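Local coordinates for aminoglycoside N(3)-acetyltransferase, AAC(3)-IVa (Escherichia coli, PDB 6MN3), which transfers an acetyl group from acetyl-CoA to the N3 amine of 2-deoxystreptamine aminoglycosides, and so probably confers resistance to antibiotics such as gentamicin and apramycin, at residues Asp69-Phe73 and Arg170-Ile174; Asn152-Ala158 and Ile226-Leu231; Asn188-Cys192 and Cys249-Asp253; Leu239-Pro244 and Ala254-Ser258. All coordinates share one frame. Residues are numbered along the deposited sequence.

Interaction 1. Residues Asp69-Phe73 and Arg170-Ile174; sequences DDEPF and RHCTI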
loop_
_atom_site.group_PDB
_atom_site.type_symbol
_atom_site.label_atom_id
_atom_site.label_comp_id
_atom_site.label_asym_id
_atom_site.label_seq_id
_atom_site.Cartn_x
_atom_site.Cartn_y
_atom_site.Cartn_z
ATOM N N ASP A 69 -16.335 -6.088 6.386
ATOM C CA ASP A 69 -17.215 -4.938 6.544
ATOM C C ASP A 69 -18.252 -5.123 7.644
ATOM O O ASP A 69 -18.868 -4.137 8.062
ATOM C CB ASP A 69 -17.930 -4.636 5.223
ATOM C CG ASP A 69 -16.965 -4.399 4.076
ATOM O OD1 ASP A 69 -15.744 -4.312 4.328
ATOM O OD2 ASP A 69 -17.431 -4.297 2.922
ATOM N N ASP A 70 -18.461 -6.351 8.120
ATOM C CA ASP A 70 -19.463 -6.632 9.140
ATOM C C ASP A 70 -18.875 -6.787 10.535
ATOM O O ASP A 70 -19.634 -6.809 11.510
ATOM C CB ASP A 70 -20.243 -7.904 8.778
ATOM C CG ASP A 70 -20.800 -7.867 7.370
ATOM O OD1 ASP A 70 -21.153 -6.767 6.896
ATOM O OD2 ASP A 70 -20.882 -8.941 6.735
ATOM N N GLU A 71 -17.554 -6.892 10.656
ATOM C CA GLU A 71 -16.903 -7.105 11.935
ATOM C C GLU A 71 -16.181 -5.843 12.389
ATOM O O GLU A 71 -15.516 -5.186 11.582
ATOM C CB GLU A 71 -15.897 -8.259 11.846
ATOM C CG GLU A 71 -15.420 -8.788 13.187
ATOM C CD GLU A 71 -14.585 -10.044 13.049
ATOM O OE1 GLU A 71 -15.169 -11.149 13.032
ATOM O OE2 GLU A 71 -13.345 -9.929 12.951
ATOM N N PRO A 72 -16.300 -5.475 13.662
ATOM C CA PRO A 72 -15.512 -4.350 14.175
ATOM C C PRO A 72 -14.029 -4.680 14.182
ATOM O O PRO A 72 -13.623 -5.842 14.268
ATOM C CB PRO A 72 -16.049 -4.157 15.599
ATOM C CG PRO A 72 -16.647 -5.479 15.961
ATOM C CD PRO A 72 -17.201 -6.034 14.684
ATOM N N PHE A 73 -13.214 -3.635 14.084
ATOM C CA PHE A 73 -11.769 -3.777 13.989
ATOM C C PHE A 73 -11.117 -3.497 15.336
ATOM O O PHE A 73 -11.481 -2.543 16.030
ATOM C CB PHE A 73 -11.201 -2.830 12.931
ATOM C CG PHE A 73 -9.724 -2.978 12.715
ATOM C CD1 PHE A 73 -8.826 -2.164 13.386
ATOM C CD2 PHE A 73 -9.232 -3.932 11.842
ATOM C CE1 PHE A 73 -7.467 -2.303 13.189
ATOM C CE2 PHE A 73 -7.874 -4.075 11.640
ATOM C CZ PHE A 73 -6.991 -3.259 12.315
ATOM N N ARG A 170 -19.831 1.610 -0.242
ATOM C CA ARG A 170 -19.321 0.536 0.599
ATOM C C ARG A 170 -19.786 0.786 2.034
ATOM O O ARG A 170 -20.567 1.704 2.300
ATOM C CB ARG A 170 -17.796 0.448 0.492
ATOM C CG ARG A 170 -17.281 0.168 -0.914
ATOM C CD ARG A 170 -17.433 -1.300 -1.278
ATOM N NE ARG A 170 -18.040 -1.485 -2.595
ATOM C CZ ARG A 170 -17.352 -1.704 -3.711
ATOM N NH1 ARG A 170 -16.029 -1.767 -3.676
ATOM N NH2 ARG A 170 -17.990 -1.861 -4.863
ATOM N N HIS A 171 -19.303 -0.032 2.964
ATOM C CA HIS A 171 -19.687 0.128 4.360
ATOM C C HIS A 171 -18.669 -0.570 5.248
ATOM O O HIS A 171 -17.836 -1.351 4.783
ATOM C CB HIS A 171 -21.101 -0.408 4.617
ATOM C CG HIS A 171 -21.189 -1.902 4.645
ATOM N ND1 HIS A 171 -21.432 -2.654 3.516
ATOM C CD2 HIS A 171 -21.072 -2.783 5.666
ATOM C CE1 HIS A 171 -21.459 -3.935 3.840
ATOM N NE2 HIS A 171 -21.242 -4.040 5.139
ATOM N N CYS A 172 -18.753 -0.271 6.544
ATOM C CA CYS A 172 -17.906 -0.885 7.555
ATOM C C CYS A 172 -18.645 -0.841 8.887
ATOM O O CYS A 172 -19.766 -0.333 8.981
ATOM C CB CYS A 172 -16.543 -0.188 7.636
ATOM S SG CYS A 172 -16.589 1.482 8.328
ATOM N N THR A 173 -18.006 -1.374 9.927
ATOM C CA THR A 173 -18.618 -1.483 11.244
ATOM C C THR A 173 -17.681 -0.906 12.294
ATOM O O THR A 173 -16.505 -1.277 12.354
ATOM C CB THR A 173 -18.953 -2.941 11.579
ATOM O OG1 THR A 173 -20.109 -3.348 10.836
ATOM C CG2 THR A 173 -19.231 -3.102 13.066
ATOM N N ILE A 174 -18.207 -0.001 13.120
ATOM C CA ILE A 174 -17.477 0.575 14.240
ATOM C C ILE A 174 -18.348 0.472 15.485
ATOM O O ILE A 174 -19.580 0.528 15.412
ATOM C CB ILE A 174 -17.060 2.041 13.967
ATOM C CG1 ILE A 174 -16.019 2.513 14.989
ATOM C CG2 ILE A 174 -18.271 2.964 13.956
ATOM C CD1 ILE A 174 -14.586 2.268 14.561
#
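H171 and T173, two residues apart on one strand, hold the loop at D69-P72 through their side chains. With chi1 at 75° (p), the H171 ring swings over to the loop: NE2 donates a nearly linear hydrogen bond to D70 OD1 (3.2 Å, 177° at the hydrogen), and D69 CB lies over one ring face, 3.8 Å from the centroid, a CH-pi contact. D70 itself has a CA-CB bond that points away; its m rotamer (chi1 -52°) brings the carboxylate back to the ring edge. The strand belongs to the antiparallel hairpin 168-174/181-187, where C172 is paired to V183 of the partner strand by backbone hydrogen bonding, whereas the loop, which follows strand 59-63 of the central sheet, is fastened mainly by side chains. T173, chi1 m, suits its place because it is both polar and apolar: T173 OG1 donates to D69 O at 3.1 Å, and T173 CG2 packs against P72 CD at 3.9 Å. D69 O also receives a CA-H...O contact from C172 CA, 3.4 Å away.

Interaction 2. Residues Asn152-Ala158 and Ile226-Leu231; sequences NTTLHLA and IVATAL
The helical segments 154-158 and 226-231 cross at -46°, their axes 8.8 Å apart at closest approach. This is helix-helix packing within the antibiotic N-acetyltransferase fold, joining the start of helix 154-161 to the middle of helix 223-236. The loop residue N152 (phi/psi -70/87) precedes the first helix; 154-158 is helical, as is 226-231 throughout. A158 and V227 are closest in register, CA to CA 5.2 Å, an approach that the small A158 side chain permits. A158 CB meets A230 CB at 3.6 Å, so alanine faces alanine at the interface. Larger apolar groups fill in around them: L155 (m, t) sets CD2 3.7 Å from I226 CG2 and 3.8 Å from A230 CB, while T154, chi1 m, turns its methyl CG2 to V227 CG2 (3.7 Å) and I226 CG2 (3.8 Å). L157 CD2 reaches V227 CG2 at 4.1 Å. N152, chi1 t, caps the helix weakly, its OD1 accepting from T154 N at 3.4 Å; its ND2, hydrogen-bonded to H149, lies 3.4 Å from I226 CD1. No hydrogen bond links the two segments. At the far end L231 (m, t) lays CD2 3.3 Å from A158 O.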
loop_
_atom_site.group_PDB
_atom_site.type_symbol
_atom_site.label_atom_id
_atom_site.label_comp_id
_atom_site.label_asym_id
_atom_site.label_seq_id
_atom_site.Cartn_x
_atom_site.Cartn_y
_atom_site.Cartn_z
ATOM N N ASN A 152 -0.838 -0.617 -5.463
ATOM C CA ASN A 152 -0.303 0.684 -5.077
ATOM C C ASN A 152 -1.404 1.556 -4.489
ATOM O O ASN A 152 -2.033 2.341 -5.206
ATOM C CB ASN A 152 0.348 1.375 -6.278
ATOM C CG ASN A 152 1.182 2.579 -5.882
ATOM O OD1 ASN A 152 1.139 3.031 -4.738
ATOM N ND2 ASN A 152 1.950 3.103 -6.831
ATOM N N THR A 153 -1.629 1.429 -3.178
ATOM C CA THR A 153 -2.729 2.130 -2.523
ATOM C C THR A 153 -2.630 3.641 -2.705
ATOM O O THR A 153 -3.658 4.328 -2.761
ATOM C CB THR A 153 -2.754 1.760 -1.037
ATOM O OG1 THR A 153 -3.056 0.366 -0.900
ATOM C CG2 THR A 153 -3.796 2.564 -0.285
ATOM N N THR A 154 -1.408 4.173 -2.825
ATOM C CA THR A 154 -1.233 5.613 -2.998
ATOM C C THR A 154 -1.973 6.127 -4.230
ATOM O O THR A 154 -2.392 7.291 -4.261
ATOM C CB THR A 154 0.260 5.947 -3.075
ATOM O OG1 THR A 154 0.902 5.541 -1.858
ATOM C CG2 THR A 154 0.483 7.442 -3.274
ATOM N N LEU A 155 -2.170 5.274 -5.238
ATOM C CA LEU A 155 -2.941 5.682 -6.407
ATOM C C LEU A 155 -4.389 5.991 -6.045
ATOM O O LEU A 155 -4.996 6.892 -6.637
ATOM C CB LEU A 155 -2.876 4.599 -7.482
ATOM C CG LEU A 155 -1.556 4.548 -8.254
ATOM C CD1 LEU A 155 -1.552 3.405 -9.256
ATOM C CD2 LEU A 155 -1.294 5.877 -8.948
ATOM N N HIS A 156 -4.958 5.264 -5.080
ATOM C CA HIS A 156 -6.307 5.581 -4.618
ATOM C C HIS A 156 -6.355 6.965 -3.983
ATOM O O HIS A 156 -7.352 7.685 -4.116
ATOM C CB HIS A 156 -6.786 4.523 -3.626
ATOM C CG HIS A 156 -7.315 3.283 -4.272
ATOM N ND1 HIS A 156 -8.444 3.279 -5.064
ATOM C CD2 HIS A 156 -6.874 2.003 -4.241
ATOM C CE1 HIS A 156 -8.673 2.052 -5.493
ATOM N NE2 HIS A 156 -7.735 1.258 -5.008
ATOM N N LEU A 157 -5.288 7.351 -3.281
ATOM C CA LEU A 157 -5.205 8.703 -2.745
ATOM C C LEU A 157 -5.191 9.733 -3.868
ATOM O O LEU A 157 -5.782 10.811 -3.742
ATOM C CB LEU A 157 -3.957 8.838 -1.870
ATOM C CG LEU A 157 -3.428 10.242 -1.561
ATOM C CD1 LEU A 157 -4.418 11.029 -0.709
ATOM C CD2 LEU A 157 -2.073 10.162 -0.876
ATOM N N ALA A 158 -4.529 9.408 -4.982
ATOM C CA ALA A 158 -4.466 10.334 -6.106
ATOM C C ALA A 158 -5.842 10.549 -6.722
ATOM O O ALA A 158 -6.176 11.667 -7.128
ATOM C CB ALA A 158 -3.480 9.819 -7.154
ATOM N N ILE A 226 4.340 9.352 -7.312
ATOM C CA ILE A 226 3.139 8.582 -7.631
ATOM C C ILE A 226 1.929 9.504 -7.721
ATOM O O ILE A 226 1.120 9.411 -8.652
ATOM C CB ILE A 226 2.919 7.476 -6.584
ATOM C CG1 ILE A 226 4.056 6.460 -6.627
ATOM C CG2 ILE A 226 1.581 6.787 -6.804
ATOM C CD1 ILE A 226 4.023 5.476 -5.490
ATOM N N VAL A 227 1.790 10.408 -6.751
ATOM C CA VAL A 227 0.626 11.287 -6.713
ATOM C C VAL A 227 0.695 12.316 -7.836
ATOM O O VAL A 227 -0.285 12.536 -8.556
ATOM C CB VAL A 227 0.512 11.959 -5.333
ATOM C CG1 VAL A 227 -0.458 13.130 -5.381
ATOM C CG2 VAL A 227 0.070 10.941 -4.294
ATOM N N ALA A 228 1.856 12.952 -8.009
ATOM C CA ALA A 228 1.986 13.997 -9.021
ATOM C C ALA A 228 1.764 13.443 -10.423
ATOM O O ALA A 228 1.081 14.066 -11.243
ATOM C CB ALA A 228 3.357 14.663 -8.920
ATOM N N THR A 229 2.338 12.276 -10.716
ATOM C CA THR A 229 2.159 11.673 -12.032
ATOM C C THR A 229 0.698 11.319 -12.276
ATOM O O THR A 229 0.149 11.604 -13.347
ATOM C CB THR A 229 3.043 10.433 -12.161
ATOM O OG1 THR A 229 4.410 10.796 -11.936
ATOM C CG2 THR A 229 2.906 9.810 -13.544
ATOM N N ALA A 230 0.048 10.704 -11.285
ATOM C CA ALA A 230 -1.335 10.274 -11.459
ATOM C C ALA A 230 -2.279 11.463 -11.566
ATOM O O ALA A 230 -3.246 11.422 -12.333
ATOM C CB ALA A 230 -1.751 9.361 -10.307
ATOM N N LEU A 231 -2.015 12.531 -10.806
ATOM C CA LEU A 231 -2.863 13.717 -10.878
ATOM C C LEU A 231 -2.838 14.345 -12.266
ATOM O O LEU A 231 -3.841 14.920 -12.703
ATOM C CB LEU A 231 -2.435 14.739 -9.825
ATOM C CG LEU A 231 -2.873 14.456 -8.385
ATOM C CD1 LEU A 231 -2.464 15.594 -7.460
ATOM C CD2 LEU A 231 -4.371 14.215 -8.316
#

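Interaction 3. Residues Asn188-Cys192 and Cys249-Asp253; sequences NDHCC and CEECD. With ZN (zinc ion), chain D.
N188 begins an irregular segment that runs past the N-terminal turn of helix 250-257, with H190 and E251 nearest in register at 5.0 Å between CA atoms. D189, near-extended at -112/146, keeps its OD2 4.4 Å from E251 OE1, two like charges close together. H190 is extended too (-158/-167); its p rotamer (chi1 40°) carries the ring away from the helix, where ND1 accepts from C192 N at 3.1 Å and NE2 bonds to E159, while CB rests 3.9 Å from C252 SG. C191, at -67/-16 with chi1 71° (p), sends SG to the zinc at 2.3 Å, and its N lies 3.5 Å from E251 CB. C192 then takes a left-handed conformation (62/6). Across the gap C249 (chi1 t) and C252 (chi1 m) each place SG 2.4 Å from the metal, and H243 completes a site of three cysteines and one histidine. Cysteine suits these positions because its soft thiolate binds zinc well. C249 and C252 form a CxxC pair: the helical turn, with D253 N bonded to C249 O at 3.0 Å, brings both sulfurs to one ion, with C191 SG 3.7 Å from C249 SG and 3.6 Å from C252 SG. The zinc thus joins the loop between strand 181-187 and helix 197-204 to the C-terminal helix 250-257, while the side chain of C192, next in sequence to C191, touches H156 of helix 154-161.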
loop_
_atom_site.group_PDB
_atom_site.type_symbol
_atom_site.label_atom_id
_atom_site.label_comp_id
_atom_site.label_asym_id
_atom_site.label_seq_id
_atom_site.Cartn_x
_atom_site.Cartn_y
_atom_site.Cartn_z
ATOM N N ASN A 188 -14.013 5.088 -4.004
ATOM C CA ASN A 188 -13.556 4.983 -5.388
ATOM C C ASN A 188 -12.832 3.651 -5.583
ATOM O O ASN A 188 -11.607 3.573 -5.684
ATOM C CB ASN A 188 -12.661 6.168 -5.735
ATOM C CG ASN A 188 -11.616 6.435 -4.671
ATOM O OD1 ASN A 188 -11.947 6.730 -3.522
ATOM N ND2 ASN A 188 -10.346 6.329 -5.045
ATOM N N ASP A 189 -13.625 2.585 -5.633
ATOM C CA ASP A 189 -13.110 1.233 -5.774
ATOM C C ASP A 189 -13.481 0.657 -7.135
ATOM O O ASP A 189 -14.549 0.947 -7.682
ATOM C CB ASP A 189 -13.642 0.319 -4.664
ATOM C CG ASP A 189 -12.668 -0.786 -4.300
ATOM O OD1 ASP A 189 -12.588 -1.142 -3.105
ATOM O OD2 ASP A 189 -11.979 -1.298 -5.208
ATOM N N HIS A 190 -12.584 -0.161 -7.672
ATOM C CA HIS A 190 -12.798 -0.845 -8.942
ATOM C C HIS A 190 -11.873 -2.057 -8.980
ATOM O O HIS A 190 -11.289 -2.444 -7.962
ATOM C CB HIS A 190 -12.567 0.101 -10.125
ATOM C CG HIS A 190 -11.400 1.022 -9.944
ATOM N ND1 HIS A 190 -10.139 0.727 -10.412
ATOM C CD2 HIS A 190 -11.307 2.235 -9.347
ATOM C CE1 HIS A 190 -9.317 1.717 -10.111
ATOM N NE2 HIS A 190 -10.001 2.644 -9.464
ATOM N N CYS A 191 -11.735 -2.658 -10.164
ATOM C CA CYS A 191 -10.871 -3.824 -10.307
ATOM C C CYS A 191 -9.400 -3.486 -10.109
ATOM O O CYS A 191 -8.591 -4.400 -9.912
ATOM C CB CYS A 191 -11.074 -4.464 -11.680
ATOM S SG CYS A 191 -10.403 -3.495 -13.047
ATOM N N CYS A 192 -9.036 -2.204 -10.173
ATOM C CA CYS A 192 -7.678 -1.705 -9.964
ATOM C C CYS A 192 -6.679 -2.247 -10.978
ATOM O O CYS A 192 -5.476 -1.987 -10.853
ATOM C CB CYS A 192 -7.182 -2.002 -8.543
ATOM S SG CYS A 192 -8.181 -1.267 -7.229
ATOM N N CYS A 249 -15.836 -4.976 -17.776
ATOM C CA CYS A 249 -15.438 -5.216 -16.396
ATOM C C CYS A 249 -16.613 -4.938 -15.467
ATOM O O CYS A 249 -17.180 -3.839 -15.481
ATOM C CB CYS A 249 -14.242 -4.349 -16.021
ATOM S SG CYS A 249 -13.722 -4.547 -14.306
ATOM N N GLU A 250 -16.979 -5.936 -14.660
ATOM C CA GLU A 250 -18.078 -5.762 -13.717
ATOM C C GLU A 250 -17.709 -4.799 -12.596
ATOM O O GLU A 250 -18.563 -4.037 -12.129
ATOM C CB GLU A 250 -18.491 -7.117 -13.143
ATOM C CG GLU A 250 -19.963 -7.221 -12.780
ATOM C CD GLU A 250 -20.438 -8.659 -12.697
ATOM O OE1 GLU A 250 -21.435 -8.919 -11.990
ATOM O OE2 GLU A 250 -19.815 -9.529 -13.341
ATOM N N GLU A 251 -16.450 -4.813 -12.157
ATOM C CA GLU A 251 -16.033 -3.940 -11.067
ATOM C C GLU A 251 -15.854 -2.497 -11.524
ATOM O O GLU A 251 -16.005 -1.573 -10.716
ATOM C CB GLU A 251 -14.736 -4.462 -10.446
ATOM C CG GLU A 251 -14.678 -4.345 -8.932
ATOM C CD GLU A 251 -13.734 -5.354 -8.306
ATOM O OE1 GLU A 251 -13.048 -4.999 -7.325
ATOM O OE2 GLU A 251 -13.681 -6.504 -8.793
ATOM N N CYS A 252 -15.540 -2.282 -12.802
ATOM C CA CYS A 252 -15.333 -0.934 -13.319
ATOM C C CYS A 252 -16.627 -0.292 -13.800
ATOM O O CYS A 252 -16.852 0.899 -13.556
ATOM C CB CYS A 252 -14.311 -0.956 -14.458
ATOM S SG CYS A 252 -12.602 -0.725 -13.922
ATOM N N ASP A 253 -17.484 -1.053 -14.482
ATOM C CA ASP A 253 -18.757 -0.506 -14.934
ATOM C C ASP A 253 -19.646 -0.085 -13.771
ATOM O O ASP A 253 -20.514 0.775 -13.948
ATOM C CB ASP A 253 -19.485 -1.523 -15.814
ATOM C CG ASP A 253 -18.832 -1.689 -17.173
ATOM O OD1 ASP A 253 -17.909 -0.907 -17.489
ATOM O OD2 ASP A 253 -19.240 -2.601 -17.925
HETATM ZN ZN ZN D . -12.032 -2.896 -14.618
#

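Interaction 4. Residues Leu239-Pro244 and Ala254-Ser258; sequences LIFLHP and AARQS. With ZN (zinc ion), chain D.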
loop_
_atom_site.group_PDB
_atom_site.type_symbol
_atom_site.label_atom_id
_atom_site.label_comp_id
_atom_site.label_asym_id
_atom_site.label_seq_id
_atom_site.Cartn_x
_atom_site.Cartn_y
_atom_site.Cartn_z
ATOM N N LEU A 239 -11.499 9.403 -15.802
ATOM C CA LEU A 239 -11.813 7.981 -15.850
ATOM C C LEU A 239 -10.695 7.175 -16.505
ATOM O O LEU A 239 -10.957 6.181 -17.188
ATOM C CB LEU A 239 -13.136 7.752 -16.580
ATOM C CG LEU A 239 -14.266 8.720 -16.224
ATOM C CD1 LEU A 239 -15.512 8.423 -17.043
ATOM C CD2 LEU A 239 -14.575 8.667 -14.734
ATOM N N ILE A 240 -9.443 7.596 -16.306
ATOM C CA ILE A 240 -8.313 6.902 -16.920
ATOM C C ILE A 240 -8.139 5.509 -16.325
ATOM O O ILE A 240 -7.731 4.572 -17.024
ATOM C CB ILE A 240 -7.032 7.749 -16.777
ATOM C CG1 ILE A 240 -5.830 7.036 -17.400
ATOM C CG2 ILE A 240 -6.756 8.076 -15.315
ATOM C CD1 ILE A 240 -5.798 7.097 -18.909
ATOM N N PHE A 241 -8.455 5.341 -15.044
ATOM C CA PHE A 241 -8.301 4.067 -14.356
ATOM C C PHE A 241 -9.497 3.140 -14.535
ATOM O O PHE A 241 -9.496 2.039 -13.974
ATOM C CB PHE A 241 -8.064 4.306 -12.860
ATOM C CG PHE A 241 -6.744 4.952 -12.548
ATOM C CD1 PHE A 241 -5.604 4.612 -13.259
ATOM C CD2 PHE A 241 -6.640 5.894 -11.537
ATOM C CE1 PHE A 241 -4.387 5.202 -12.968
ATOM C CE2 PHE A 241 -5.428 6.487 -11.243
ATOM C CZ PHE A 241 -4.299 6.141 -11.960
ATOM N N LEU A 242 -10.510 3.550 -15.293
ATOM C CA LEU A 242 -11.719 2.759 -15.481
ATOM C C LEU A 242 -11.624 1.959 -16.771
ATOM O O LEU A 242 -11.309 2.513 -17.832
ATOM C CB LEU A 242 -12.960 3.652 -15.515
ATOM C CG LEU A 242 -13.388 4.329 -14.212
ATOM C CD1 LEU A 242 -14.828 4.805 -14.328
ATOM C CD2 LEU A 242 -13.217 3.389 -13.025
ATOM N N HIS A 243 -11.894 0.661 -16.677
ATOM C CA HIS A 243 -11.984 -0.159 -17.873
ATOM C C HIS A 243 -13.093 0.376 -18.775
ATOM O O HIS A 243 -14.159 0.761 -18.281
ATOM C CB HIS A 243 -12.271 -1.617 -17.511
ATOM C CG HIS A 243 -11.045 -2.466 -17.401
ATOM N ND1 HIS A 243 -10.521 -2.862 -16.189
ATOM C CD2 HIS A 243 -10.246 -3.004 -18.351
ATOM C CE1 HIS A 243 -9.449 -3.605 -16.398
ATOM N NE2 HIS A 243 -9.260 -3.706 -17.701
ATOM N N PRO A 244 -12.883 0.423 -20.087
ATOM C CA PRO A 244 -13.961 0.833 -20.976
ATOM C C PRO A 244 -15.084 -0.183 -20.941
ATOM O O PRO A 244 -14.867 -1.364 -20.603
ATOM C CB PRO A 244 -13.289 0.890 -22.354
ATOM C CG PRO A 244 -12.106 0.000 -22.238
ATOM C CD PRO A 244 -11.639 0.131 -20.819
ATOM N N ALA A 254 -19.448 -0.670 -12.587
ATOM C CA ALA A 254 -20.187 -0.226 -11.410
ATOM C C ALA A 254 -19.773 1.184 -11.003
ATOM O O ALA A 254 -20.619 1.994 -10.605
ATOM C CB ALA A 254 -19.976 -1.204 -10.255
ATOM N N ALA A 255 -18.477 1.493 -11.094
ATOM C CA ALA A 255 -18.018 2.842 -10.785
ATOM C C ALA A 255 -18.504 3.839 -11.828
ATOM O O ALA A 255 -18.824 4.988 -11.496
ATOM C CB ALA A 255 -16.493 2.869 -10.682
ATOM N N ARG A 256 -18.574 3.417 -13.092
ATOM C CA ARG A 256 -19.072 4.298 -14.145
ATOM C C ARG A 256 -20.527 4.680 -13.904
ATOM O O ARG A 256 -20.938 5.808 -14.202
ATOM C CB ARG A 256 -18.911 3.623 -15.507
ATOM C CG ARG A 256 -19.385 4.458 -16.687
ATOM C CD ARG A 256 -18.215 5.075 -17.433
ATOM N NE ARG A 256 -17.305 4.058 -17.954
ATOM C CZ ARG A 256 -16.194 4.328 -18.631
ATOM N NH1 ARG A 256 -15.852 5.585 -18.873
ATOM N NH2 ARG A 256 -15.423 3.340 -19.064
ATOM N N GLN A 257 -21.319 3.755 -13.354
ATOM C CA GLN A 257 -22.741 4.014 -13.140
ATOM C C GLN A 257 -22.955 5.180 -12.183
ATOM O O GLN A 257 -23.758 6.081 -12.452
ATOM C CB GLN A 257 -23.429 2.756 -12.608
ATOM C CG GLN A 257 -23.573 1.639 -13.625
ATOM C CD GLN A 257 -24.138 0.371 -13.015
ATOM O OE1 GLN A 257 -24.107 0.186 -11.797
ATOM N NE2 GLN A 257 -24.654 -0.514 -13.860
ATOM N N SER A 258 -22.239 5.183 -11.059
ATOM C CA SER A 258 -22.401 6.229 -10.055
ATOM C C SER A 258 -21.695 7.513 -10.472
ATOM O O SER A 258 -20.979 8.120 -9.669
ATOM C CB SER A 258 -21.879 5.754 -8.698
ATOM O OG SER A 258 -22.659 4.683 -8.197
HETATM ZN ZN ZN D . -12.032 -2.896 -14.618
#
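This is a short-range packing contact between the loop after helix 223-236 and the last turn of helix 250-257, beside the zinc site of three cysteines and one histidine. A type I beta turn runs from L239 to L242, closed by L242 N bonding to L239 O at 3.3 Å; beyond it H243 binds the zinc through ND1 at 2.2 Å. The other three ligands, C191, C249 and C252, lie outside these two segments, two of them on the chain between them, so the metal and the packing hold the same loop and helix together. L242 points at the helix and sets CD2 4.1 Å from A255 CB, an ordinary apolar contact. R256 buries more surface than any other residue here. Its chi1 is t, and chi3 near +60° bends the long chain across to the loop, so that L242 CB lies over one face of the guanidinium while H243 O and P244 CA sit near its plane at the edge. An arginine suits such a spot, since its flat head can lie against aliphatic carbon and still offer N-H groups sideways. L239 CD1 comes within 3.4 Å of R256 NH1. The polar link is a weak hydrogen bond, R256 NH2 to H243 O, 3.0 Å with an angle of 123° at the hydrogen.

From the N terminus, the loop at 69-73, after strand 59-63, is met 97 residues later by strand 168-174, which closes interaction 1. Before that closure helix 154-161 has opened interaction 2, completed by helix 223-236, so the two cross. The loop at 188-192 opens interaction 3 within interaction 2, and helix 250-257 closes it beyond, a second crossing. Interaction 4 starts at 239-244 inside interaction 3 and ends further along the same helix, crossing it in turn; both share the zinc, their centres about 6 Å apart. F241 touches L155, and H156 touches C192, joining the zinc region to the helix pair, while R170 and D189 make a long, weak ion pair between interactions 1 and 3.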